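Local coordinates for carbohydrate binding module (Escherichia coli, PDB 2XFD), which binds carbohydrate, including cellobiose, in a calcium-dependent way and belongs to a family of xylan-binding modules, at residues N3-R8 / V18-G23; V64-V69 / T73-N78. All blocks are in the same frame, centred on the assembly; numbering follows the deposited sequence.

Contact 1. Residues N3-R8 / V18-G23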
ATOM      1  N   ASN A   3      -3.213  -9.776  15.205  1.00  7.94           N
ATOM      2  CA  ASN A   3      -2.469  -8.569  14.826  1.00  6.31           C
ATOM      3  C   ASN A   3      -3.364  -7.504  14.357  1.00  6.75           C
ATOM      4  O   ASN A   3      -4.476  -7.799  13.833  1.00 11.21           O
ATOM      5  CB  ASN A   3      -1.496  -9.001  13.734  1.00  6.83           C
ATOM      6  CG  ASN A   3      -0.595 -10.102  14.274  1.00  7.76           C
ATOM      7  OD1 ASN A   3       0.143  -9.873  15.198  1.00  8.53           O
ATOM      8  ND2 ASN A   3      -0.652 -11.296  13.656  1.00  9.43           N
ATOM      9  N   SER A   4      -2.988  -6.274  14.559  1.00  6.65           N
ATOM     10  CA  SER A   4      -3.709  -5.096  14.085  1.00  6.89           C
ATOM     11  C   SER A   4      -2.833  -4.330  13.127  1.00  5.66           C
ATOM     12  O   SER A   4      -1.675  -4.056  13.431  1.00  6.44           O
ATOM     13  CB  SER A   4      -4.108  -4.214  15.294  1.00  9.14           C
ATOM     14  OG  SER A   4      -4.921  -3.155  14.835  1.00 11.76           O
ATOM     15  N   ILE A   5      -3.393  -3.990  11.978  1.00  5.18           N
ATOM     16  CA  ILE A   5      -2.677  -3.240  10.971  1.00  4.87           C
ATOM     17  C   ILE A   5      -3.510  -2.067  10.526  1.00  4.59           C
ATOM     18  O   ILE A   5      -4.687  -2.218  10.133  1.00  6.17           O
ATOM     19  CB  ILE A   5      -2.309  -4.124   9.719  1.00  5.35           C
ATOM     20  CG1 ILE A   5      -1.480  -5.290  10.170  1.00  6.22           C
ATOM     21  CG2 ILE A   5      -1.596  -3.259   8.699  1.00  6.07           C
ATOM     22  CD1 ILE A   5      -1.263  -6.358   9.069  1.00  7.96           C
ATOM     23  N   THR A   6      -2.948  -0.873  10.573  1.00  4.39           N
ATOM     24  CA  THR A   6      -3.569   0.346  10.069  1.00  4.22           C
ATOM     25  C   THR A   6      -2.792   0.836   8.834  1.00  4.21           C
ATOM     26  O   THR A   6      -1.565   0.910   8.906  1.00  5.55           O
ATOM     27  CB  THR A   6      -3.642   1.434  11.097  1.00  5.29           C
ATOM     28  OG1 THR A   6      -4.439   1.005  12.181  1.00  7.73           O
ATOM     29  CG2 THR A   6      -4.157   2.746  10.591  1.00  6.89           C
ATOM     30  N   VAL A   7      -3.473   1.106   7.734  1.00  4.18           N
ATOM     31  CA  VAL A   7      -2.911   1.669   6.548  1.00  3.64           C
ATOM     32  C   VAL A   7      -3.323   3.140   6.481  1.00  3.84           C
ATOM     33  O   VAL A   7      -4.507   3.439   6.556  1.00  4.65           O
ATOM     34  CB  VAL A   7      -3.379   0.908   5.310  1.00  4.20           C
ATOM     35  CG1 VAL A   7      -2.826   1.524   4.020  1.00  5.68           C
ATOM     36  CG2 VAL A   7      -3.035  -0.547   5.421  1.00  5.28           C
ATOM     37  N   ARG A   8      -2.360   4.055   6.304  1.00  3.86           N
ATOM     38  CA  ARG A   8      -2.664   5.465   6.078  1.00  3.82           C
ATOM     39  C   ARG A   8      -2.353   5.762   4.604  1.00  3.62           C
ATOM     40  O   ARG A   8      -1.203   5.668   4.187  1.00  4.11           O
ATOM     41  CB  ARG A   8      -1.834   6.351   7.001  1.00  6.17           C
ATOM     42  CG  ARG A   8      -2.235   7.811   6.808  1.00  9.04           C
ATOM     43  CD  ARG A   8      -2.133   8.662   7.915  1.00 14.49           C
ATOM     44  NE  ARG A   8      -2.701   9.963   7.799  1.00 10.38           N
ATOM     45  CZ  ARG A   8      -3.883  10.416   8.251  1.00  9.03           C
ATOM     46  NH1 ARG A   8      -4.126  11.710   8.134  1.00 10.10           N
ATOM     47  NH2 ARG A   8      -4.805   9.621   8.748  1.00 10.70           N
ATOM     48  N   VAL A  18      -7.224  -0.298  -2.900  1.00  5.19           N
ATOM     49  CA  VAL A  18      -6.070  -0.969  -2.359  1.00  4.95           C
ATOM     50  C   VAL A  18      -6.499  -2.198  -1.573  1.00  5.08           C
ATOM     51  O   VAL A  18      -7.590  -2.273  -0.983  1.00  6.72           O
ATOM     52  CB  VAL A  18      -5.197  -0.077  -1.486  1.00  5.57           C
ATOM     53  CG1 VAL A  18      -4.589   1.008  -2.325  1.00  6.97           C
ATOM     54  CG2 VAL A  18      -5.942   0.445  -0.276  1.00  7.13           C
ATOM     55  N   SER A  19      -5.595  -3.139  -1.526  1.00  5.16           N
ATOM     56  CA  SER A  19      -5.725  -4.368  -0.737  1.00  6.10           C
ATOM     57  C   SER A  19      -4.572  -4.485   0.238  1.00  5.00           C
ATOM     58  O   SER A  19      -3.417  -4.378  -0.138  1.00  6.99           O
ATOM     59  CB  SER A  19      -5.712  -5.559  -1.687  1.00  7.91           C
ATOM     60  OG  SER A  19      -6.857  -5.563  -2.509  1.00 11.21           O
ATOM     61  N   LEU A  20      -4.925  -4.764   1.472  1.00  5.13           N
ATOM     62  CA  LEU A  20      -3.949  -5.187   2.484  1.00  4.48           C
ATOM     63  C   LEU A  20      -3.799  -6.711   2.363  1.00  4.55           C
ATOM     64  O   LEU A  20      -4.809  -7.411   2.505  1.00  5.07           O
ATOM     65  CB  LEU A  20      -4.466  -4.832   3.886  1.00  5.00           C
ATOM     66  CG  LEU A  20      -3.593  -5.321   5.004  1.00  5.99           C
ATOM     67  CD1 LEU A  20      -2.197  -4.748   5.037  1.00  7.09           C
ATOM     68  CD2 LEU A  20      -4.289  -5.043   6.331  1.00  7.56           C
ATOM     69  N   GLN A  21      -2.600  -7.164   2.120  1.00  4.67           N
ATOM     70  CA  GLN A  21      -2.315  -8.587   1.925  1.00  4.85           C
ATOM     71  C   GLN A  21      -1.306  -9.066   2.952  1.00  4.83           C
ATOM     72  O   GLN A  21      -0.385  -8.305   3.296  1.00  5.80           O
ATOM     73  CB  GLN A  21      -1.762  -8.810   0.524  1.00  6.38           C
ATOM     74  CG  GLN A  21      -2.669  -8.326  -0.576  1.00  9.19           C
ATOM     75  CD  GLN A  21      -2.004  -8.447  -1.941  1.00 11.68           C
ATOM     76  OE1 GLN A  21      -0.842  -8.130  -2.125  1.00 13.30           O
ATOM     77  NE2 GLN A  21      -2.776  -8.812  -2.889  1.00 23.39           N
ATOM     78  N   VAL A  22      -1.440 -10.282   3.415  1.00  5.28           N
ATOM     79  CA  VAL A  22      -0.473 -10.873   4.300  1.00  5.02           C
ATOM     80  C   VAL A  22      -0.162 -12.278   3.754  1.00  5.68           C
ATOM     81  O   VAL A  22      -1.095 -13.108   3.617  1.00  6.46           O
ATOM     82  CB  VAL A  22      -0.930 -10.908   5.745  1.00  5.85           C
ATOM     83  CG1 VAL A  22       0.124 -11.585   6.596  1.00  8.33           C
ATOM     84  CG2 VAL A  22      -1.181  -9.521   6.247  1.00  6.85           C
ATOM     85  N   GLY A  23       1.074 -12.552   3.366  1.00  6.00           N
ATOM     86  CA  GLY A  23       1.422 -13.834   2.762  1.00  6.28           C
ATOM     87  C   GLY A  23       0.702 -14.104   1.473  1.00  6.74           C
ATOM     88  O   GLY A  23       0.547 -15.272   1.068  1.00  9.54           O
TER

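Contact 2. Residues V64-V69 / T73-N78. With CA (calcium ion), chain D.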
ATOM      1  N   VAL A  64       0.709   6.041  -0.253  1.00  4.34           N
ATOM      2  CA  VAL A  64       0.670   5.387   1.057  1.00  3.97           C
ATOM      3  C   VAL A  64       1.652   6.079   1.943  1.00  3.94           C
ATOM      4  O   VAL A  64       2.834   6.103   1.676  1.00  5.35           O
ATOM      5  CB  VAL A  64       1.017   3.856   0.911  1.00  4.48           C
ATOM      6  CG1 VAL A  64       0.904   3.209   2.293  1.00  4.68           C
ATOM      7  CG2 VAL A  64       0.191   3.171  -0.107  1.00  6.04           C
ATOM      8  N   ASP A  65       1.167   6.678   3.006  1.00  4.41           N
ATOM      9  CA  ASP A  65       2.058   7.331   3.952  1.00  4.87           C
ATOM     10  C   ASP A  65       2.892   6.317   4.727  1.00  4.35           C
ATOM     11  O   ASP A  65       4.146   6.375   4.764  1.00  4.45           O
ATOM     12  CB  ASP A  65       1.296   8.276   4.902  1.00  5.04           C
ATOM     13  CG  ASP A  65       2.161   9.225   5.672  1.00  6.31           C
ATOM     14  OD1 ASP A  65       3.375   9.116   5.639  1.00  6.50           O
ATOM     15  OD2 ASP A  65       1.581  10.116   6.349  1.00  8.56           O
ATOM     16  N   TYR A  66       2.221   5.382   5.351  1.00  3.92           N
ATOM     17  CA  TYR A  66       2.788   4.431   6.257  1.00  3.65           C
ATOM     18  C   TYR A  66       1.735   3.374   6.561  1.00  3.36           C
ATOM     19  O   TYR A  66       0.550   3.552   6.277  1.00  4.30           O
ATOM     20  CB  TYR A  66       3.346   5.071   7.565  1.00  4.73           C
ATOM     21  CG  TYR A  66       2.311   5.853   8.355  1.00  3.84           C
ATOM     22  CD1 TYR A  66       1.354   5.247   9.107  1.00  4.73           C
ATOM     23  CD2 TYR A  66       2.342   7.232   8.362  1.00  6.20           C
ATOM     24  CE1 TYR A  66       0.453   5.975   9.878  1.00  5.22           C
ATOM     25  CE2 TYR A  66       1.449   7.963   9.096  1.00  7.14           C
ATOM     26  CZ  TYR A  66       0.498   7.324   9.848  1.00  7.13           C
ATOM     27  OH  TYR A  66      -0.420   8.086  10.577  1.00  8.90           O
ATOM     28  N   ILE A  67       2.189   2.305   7.218  1.00  3.32           N
ATOM     29  CA  ILE A  67       1.304   1.424   7.940  1.00  3.11           C
ATOM     30  C   ILE A  67       1.746   1.412   9.396  1.00  3.44           C
ATOM     31  O   ILE A  67       2.856   1.793   9.746  1.00  4.15           O
ATOM     32  CB  ILE A  67       1.218  -0.022   7.351  1.00  4.01           C
ATOM     33  CG1 ILE A  67       2.470  -0.826   7.637  1.00  3.81           C
ATOM     34  CG2 ILE A  67       0.895   0.062   5.885  1.00  4.43           C
ATOM     35  CD1 ILE A  67       2.342  -2.264   7.205  1.00  4.87           C
ATOM     36  N   VAL A  68       0.859   0.902  10.280  1.00  3.77           N
ATOM     37  CA  VAL A  68       1.157   0.683  11.662  1.00  3.99           C
ATOM     38  C   VAL A  68       0.817  -0.786  11.957  1.00  3.85           C
ATOM     39  O   VAL A  68      -0.291  -1.220  11.669  1.00  5.04           O
ATOM     40  CB  VAL A  68       0.329   1.605  12.596  1.00  4.08           C
ATOM     41  CG1 VAL A  68       0.832   1.462  14.031  1.00  6.16           C
ATOM     42  CG2 VAL A  68       0.371   3.040  12.116  1.00  6.02           C
ATOM     43  N   VAL A  69       1.768  -1.525  12.471  1.00  3.61           N
ATOM     44  CA  VAL A  69       1.631  -2.948  12.747  1.00  4.05           C
ATOM     45  C   VAL A  69       1.776  -3.167  14.231  1.00  4.42           C
ATOM     46  O   VAL A  69       2.889  -3.003  14.763  1.00  4.62           O
ATOM     47  CB  VAL A  69       2.653  -3.783  11.958  1.00  4.28           C
ATOM     48  CG1 VAL A  69       2.408  -5.262  12.214  1.00  5.93           C
ATOM     49  CG2 VAL A  69       2.640  -3.460  10.492  1.00  5.06           C
ATOM     50  N   THR A  73       4.934   2.028  13.592  1.00  4.46           N
ATOM     51  CA  THR A  73       4.818   2.709  12.295  1.00  4.27           C
ATOM     52  C   THR A  73       5.930   2.249  11.373  1.00  4.71           C
ATOM     53  O   THR A  73       7.107   2.289  11.788  1.00  6.54           O
ATOM     54  CB  THR A  73       4.814   4.212  12.478  1.00  6.58           C
ATOM     55  OG1 THR A  73       3.655   4.622  13.204  1.00  6.75           O
ATOM     56  CG2 THR A  73       4.828   4.978  11.189  1.00  8.01           C
ATOM     57  N   ARG A  74       5.607   1.878  10.155  1.00  3.77           N
ATOM     58  CA  ARG A  74       6.547   1.492   9.124  1.00  3.97           C
ATOM     59  C   ARG A  74       6.273   2.393   7.929  1.00  3.62           C
ATOM     60  O   ARG A  74       5.225   2.272   7.292  1.00  4.03           O
ATOM     61  CB  ARG A  74       6.370   0.000   8.792  1.00  4.05           C
ATOM     62  CG  ARG A  74       6.500  -0.932   9.984  1.00  4.24           C
ATOM     63  CD  ARG A  74       6.396  -2.335   9.546  1.00  4.66           C
ATOM     64  NE  ARG A  74       6.377  -3.268  10.677  1.00  4.79           N
ATOM     65  CZ  ARG A  74       6.215  -4.568  10.583  1.00  4.86           C
ATOM     66  NH1 ARG A  74       6.125  -5.168   9.420  1.00  5.40           N
ATOM     67  NH2 ARG A  74       6.096  -5.300  11.708  1.00  5.94           N
ATOM     68  N   GLN A  75       7.155   3.326   7.663  1.00  3.98           N
ATOM     69  CA  GLN A  75       6.953   4.294   6.584  1.00  3.84           C
ATOM     70  C   GLN A  75       7.010   3.614   5.224  1.00  4.04           C
ATOM     71  O   GLN A  75       7.929   2.830   4.971  1.00  4.27           O
ATOM     72  CB  GLN A  75       7.989   5.355   6.637  1.00  4.71           C
ATOM     73  CG  GLN A  75       7.952   6.278   7.855  1.00  5.90           C
ATOM     74  CD  GLN A  75       6.738   7.159   7.909  1.00  6.76           C
ATOM     75  OE1 GLN A  75       6.085   7.427   6.922  1.00  6.77           O
ATOM     76  NE2 GLN A  75       6.402   7.632   9.116  1.00 10.36           N
ATOM     77  N   ALA A  76       6.113   3.951   4.305  1.00  3.84           N
ATOM     78  CA  ALA A  76       6.185   3.364   2.957  1.00  3.69           C
ATOM     79  C   ALA A  76       7.495   3.652   2.264  1.00  4.10           C
ATOM     80  O   ALA A  76       8.058   2.781   1.595  1.00  4.57           O
ATOM     81  CB  ALA A  76       4.975   3.855   2.157  1.00  4.74           C
ATOM     82  N   GLU A  77       7.991   4.884   2.409  1.00  4.38           N
ATOM     83  CA  GLU A  77       9.215   5.327   1.781  1.00  5.11           C
ATOM     84  C   GLU A  77      10.461   4.681   2.352  1.00  5.14           C
ATOM     85  O   GLU A  77      11.526   4.787   1.767  1.00  6.28           O
ATOM     86  CB  GLU A  77       9.316   6.868   1.813  1.00  6.07           C
ATOM     87  CG  GLU A  77       9.362   7.501   3.217  1.00  6.75           C
ATOM     88  CD  GLU A  77       8.014   7.827   3.804  1.00  6.06           C
ATOM     89  OE1 GLU A  77       7.913   8.864   4.507  1.00  8.41           O
ATOM     90  OE2 GLU A  77       7.046   7.050   3.649  1.00  5.51           O
ATOM     91  N   ASN A  78      10.326   4.000   3.506  1.00  5.08           N
ATOM     92  CA  ASN A  78      11.438   3.232   4.084  1.00  5.98           C
ATOM     93  C   ASN A  78      11.473   1.791   3.605  1.00  5.61           C
ATOM     94  O   ASN A  78      12.352   1.065   4.041  1.00  6.77           O
ATOM     95  CB  ASN A  78      11.403   3.324   5.627  1.00  6.45           C
ATOM     96  CG  ASN A  78      11.681   4.726   6.133  1.00  9.78           C
ATOM     97  OD1 ASN A  78      12.134   5.598   5.389  1.00 10.21           O
ATOM     98  ND2 ASN A  78      11.431   4.956   7.393  1.00  9.88           N
TER
HETATM   99 CA    CA D1112       5.483   8.449   4.929  1.00  6.03          CA
HETATM  100  O   HOH W   1       5.213  -4.618  14.449  1.00  6.95           O
HETATM  101  O   HOH W   2       5.828  10.559   5.966  1.00 12.00           O

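Contact 1. Residues N3-R8 / V18-G23
Leu20 reaches across to Ile5 and Val7 and carries most of this contact. With chi1 at 175° its branch point CG points across to strand 4-8. CD2 continues toward Ile5, and CD1 branches off beside it. Both methyls rest against one methyl of the partner: Leu20 CD1 and Leu20 CD2 each lie 4.0 Å from Ile5 CG2. Leu20 CD2 also rests on the branch carbon, 4.0 Å from Ile5 CB. Leu20 CD1 also meets Val7 CG2, at 4.3 Å. Ile5 and Val7 both turn inward from strand 4-8.

The contact joins the two layers of a beta-sandwich. Strand 4-8 belongs to one antiparallel sheet and strand 18-22 to the other. Their axes come within 9.6 Å, at 149° between the chain directions, and no hydrogen bond passes between them. Each strand spends its backbone bonds within its own sheet; Ile5 pairs with Ala41 and Val7 with Tyr39. Ile49, from strand 48-53, touches both Ile5 and Leu20 and widens the same apolar layer. Trp30 of strand 25-31 also touches Leu20.

At Val22 the chain turns a side chain inward again. Val22 CG2 lies 4.2 Å from Ile5 CD1. The extended second torsion of Ile5 (chi2 170°) carries that terminal methyl out to Val22, while Ile5 CG2 stays with Leu20. Val27 and Leu45 also pack on Val22, next to the turn at Gly23.

Contact 2. Residues V64-V69 / T73-N78
Ile67 and Arg74 form the hydrogen-bonded pair of an antiparallel beta hairpin, strands 62-69 and 72-75. Arg74 N donates to Ile67 O at 2.8 Å. Ile67 N returns a bond to Arg74 O at 3.0 Å. Tyr66 with Gln75 and Val68 with Thr73 are the flanking non-hydrogen-bonded pairs.

Past Gln75 the chain enters a short 3-10 turn, and calcium takes over. Asp65 O accepts from Ala76 N, which lies above the carbonyl plane, and also binds the ion. Asp65 OD1 and Gln75 OE1 each bind calcium at 2.3 Å. Glu77 grips it with both carboxylate oxygens, OE1 and OE2, each at 2.5 Å. Water 2 and Glu98 complete the site. The metal explains why acceptors crowd here: Asp65 O lies 3.1 Å from Gln75 OE1. The bend of Gln75 at chi2 (-67°) turns its amide back to the ion, with OE1 at the edge of the Tyr66 ring.

The Arg74 guanidinium is held by many acceptors. NE donates to Gln72 OE1, NH1 to Phe108 O and Asn110 O, and NH2 to Val111 O. Val69 covers one face, its CG2 3.7 Å above the plane. Water 1 accepts from Arg74 NH2 at 3.0 Å and donates to Val69 O.

Overall arrangement
Strands 4-11 and 62-69 are neighbours in one sheet, so contacts 1 and 2 meet there. Thr6 O lies 2.8 Å from Val68 N, and Arg8 O lies 2.8 Å from Asp65 N; both are probable hydrogen bonds. Contact 1 is fully buried. It joins that sheet to the other by apolar side chains, with no hydrogen bond. Contact 2 is partly buried and stays within the sheet, held by backbone bonds, a metal and a water. Its calcium is not the one at the glycan pocket, which is bound by Asp56, Arg60, Asp61 and His101. Val7 also packs on Ile67, carrying the apolar interior of contact 1 to the inner side of the hairpin.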